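Local coordinates for penicillin-binding 1 transmembrane protein MrcA (Nitrosomonas europaea ATCC 19718, PDB 3D0F) that probably builds and cross-links cell-wall peptidoglycan as a bifunctional glycosyltransferase and transpeptidase, represented here by its OB-like domain alone, at residues 67-72 against 82-87. Sequence-based numbering, arbitrary orientation.
Sequences KAAHRF and KRIRPG
Phe72 meets the 82-87 segment with both its backbone and its ring. Ile84 N donates to Phe72 O at 2.9 Å, in the carbonyl plane but somewhat bent (148° at the hydrogen). CB of Arg83 rests on the same oxygen, while the long, extended remainder of that side chain runs away, as suits a charged residue at a partly exposed place. Chi1 of -66° sets CG of Phe72 anti to the carbonyl carbon, and chi2 of 81° then turns the ring so that its edge meets Lys82 O: CD2 lies 3.4 Å from that oxygen, which sits in the ring plane, where the weakly positive C-H rim suits it. Ile84 reaches back with its longer branch, whose tip CD1 lies 3.9 Å from Phe72 CB and 4.0 Å from Ala69 CB. The small methyl of Ala69 admits that tip, and Ile84 also packs on Val41 and Ala44 of strand 37-45. From the second subunit, Tyr4 meets the Phe72 ring edge-to-face and packs on Ala69. One backbone hydrogen bond, a ring edge against a carbonyl and a small apolar patch thus join two parts of one long loop by backbone and shape, the charged ends of Lys82 and Arg83 leading away.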
loop_
_atom_site.group_PDB
_atom_site.type_symbol
_atom_site.label_atom_id
_atom_site.label_comp_id
_atom_site.label_asym_id
_atom_site.label_seq_id
_atom_site.Cartn_x
_atom_site.Cartn_y
_atom_site.Cartn_z
ATOM N N LYS A 67 2.564 3.799 19.825
ATOM C CA LYS A 67 3.484 3.113 20.736
ATOM C C LYS A 67 4.893 3.014 20.181
ATOM O O LYS A 67 5.886 3.335 20.867
ATOM C CB LYS A 67 2.970 1.705 21.028
ATOM C CG LYS A 67 1.731 1.657 21.931
ATOM C CD LYS A 67 1.245 0.210 22.208
ATOM C CE LYS A 67 2.061 -0.480 23.264
ATOM N NZ LYS A 67 1.863 0.135 24.604
ATOM N N ALA A 68 4.986 2.546 18.936
ATOM C CA ALA A 68 6.318 2.314 18.342
ATOM C C ALA A 68 7.084 3.609 18.239
ATOM O O ALA A 68 8.290 3.634 18.458
ATOM C CB ALA A 68 6.199 1.681 17.003
ATOM N N ALA A 69 6.381 4.705 17.985
ATOM C CA ALA A 69 6.967 6.029 17.776
ATOM C C ALA A 69 7.191 6.869 19.055
ATOM O O ALA A 69 7.498 8.066 19.000
ATOM C CB ALA A 69 6.112 6.803 16.742
ATOM N N HIS A 70 6.974 6.245 20.220
ATOM C CA HIS A 70 6.936 6.952 21.517
ATOM C C HIS A 70 8.040 7.990 21.755
ATOM O O HIS A 70 7.760 9.121 22.185
ATOM C CB HIS A 70 6.842 5.944 22.690
ATOM C CG HIS A 70 8.016 5.005 22.863
ATOM N ND1 HIS A 70 8.271 3.931 22.037
ATOM C CD2 HIS A 70 8.960 4.941 23.847
ATOM C CE1 HIS A 70 9.347 3.284 22.458
ATOM N NE2 HIS A 70 9.780 3.876 23.557
ATOM N N ARG A 71 9.252 7.631 21.389
ATOM C CA ARG A 71 10.419 8.447 21.728
ATOM C C ARG A 71 10.436 9.701 20.896
ATOM O O ARG A 71 10.971 10.709 21.305
ATOM C CB ARG A 71 11.658 7.633 21.516
ATOM C CG ARG A 71 11.686 6.477 22.515
ATOM C CD ARG A 71 12.746 5.445 22.249
ATOM N NE ARG A 71 13.976 5.951 21.650
ATOM C CZ ARG A 71 14.852 6.756 22.242
ATOM N NH1 ARG A 71 14.641 7.225 23.472
ATOM N NH2 ARG A 71 15.956 7.100 21.584
ATOM N N PHE A 72 9.823 9.604 19.723
ATOM C CA PHE A 72 9.689 10.751 18.832
ATOM C C PHE A 72 8.496 11.647 19.091
ATOM O O PHE A 72 8.300 12.611 18.369
ATOM C CB PHE A 72 9.740 10.246 17.389
ATOM C CG PHE A 72 11.083 9.674 17.047
ATOM C CD1 PHE A 72 11.426 8.377 17.404
ATOM C CD2 PHE A 72 12.039 10.473 16.439
ATOM C CE1 PHE A 72 12.705 7.900 17.121
ATOM C CE2 PHE A 72 13.314 9.988 16.162
ATOM C CZ PHE A 72 13.626 8.711 16.503
ATOM N N LYS A 82 14.618 16.044 15.797
ATOM C CA LYS A 82 14.305 14.842 15.040
ATOM C C LYS A 82 12.903 14.327 15.352
ATOM O O LYS A 82 12.420 13.412 14.701
ATOM C CB LYS A 82 15.316 13.732 15.337
ATOM C CG LYS A 82 16.677 14.046 14.748
ATOM C CD LYS A 82 17.696 12.966 15.109
ATOM C CE LYS A 82 19.099 13.373 14.648
ATOM N NZ LYS A 82 19.878 14.063 15.718
ATOM N N ARG A 83 12.269 14.893 16.374
ATOM C CA ARG A 83 10.939 14.457 16.789
ATOM C C ARG A 83 9.899 14.665 15.686
ATOM O O ARG A 83 10.084 15.488 14.800
ATOM C CB ARG A 83 10.493 15.160 18.055
ATOM C CG ARG A 83 10.132 16.566 17.859
ATOM C CD ARG A 83 9.792 17.271 19.184
ATOM N NE ARG A 83 9.556 18.657 18.838
ATOM C CZ ARG A 83 8.386 19.199 18.469
ATOM N NH1 ARG A 83 7.229 18.489 18.394
ATOM N NH2 ARG A 83 8.377 20.488 18.151
ATOM N N ILE A 84 8.820 13.927 15.796
ATOM C CA ILE A 84 7.640 14.118 14.951
ATOM C C ILE A 84 7.018 15.484 15.266
ATOM O O ILE A 84 6.790 15.827 16.441
ATOM C CB ILE A 84 6.649 12.996 15.162
ATOM C CG1 ILE A 84 7.246 11.692 14.601
ATOM C CG2 ILE A 84 5.287 13.313 14.508
ATOM C CD1 ILE A 84 6.630 10.406 15.100
ATOM N N ARG A 85 6.756 16.253 14.215
ATOM C CA ARG A 85 6.322 17.670 14.311
ATOM C C ARG A 85 5.638 18.002 12.990
ATOM O O ARG A 85 5.807 17.279 12.002
ATOM C CB ARG A 85 7.514 18.621 14.548
ATOM C CG ARG A 85 8.266 19.153 13.269
ATOM C CD ARG A 85 9.224 20.349 13.578
ATOM N NE ARG A 85 9.763 20.970 12.355
ATOM C CZ ARG A 85 10.978 20.756 11.854
ATOM N NH1 ARG A 85 11.869 20.005 12.498
ATOM N NH2 ARG A 85 11.334 21.363 10.722
ATOM N N PRO A 86 4.886 19.116 12.926
ATOM C CA PRO A 86 4.294 19.397 11.617
ATOM C C PRO A 86 5.277 19.454 10.450
ATOM O O PRO A 86 6.306 20.158 10.520
ATOM C CB PRO A 86 3.584 20.732 11.829
ATOM C CG PRO A 86 3.344 20.792 13.261
ATOM C CD PRO A 86 4.470 20.093 13.939
ATOM N N GLY A 87 4.947 18.736 9.394
ATOM C CA GLY A 87 5.784 18.578 8.217
ATOM C C GLY A 87 6.555 17.279 8.170
ATOM O O GLY A 87 7.098 16.932 7.135
#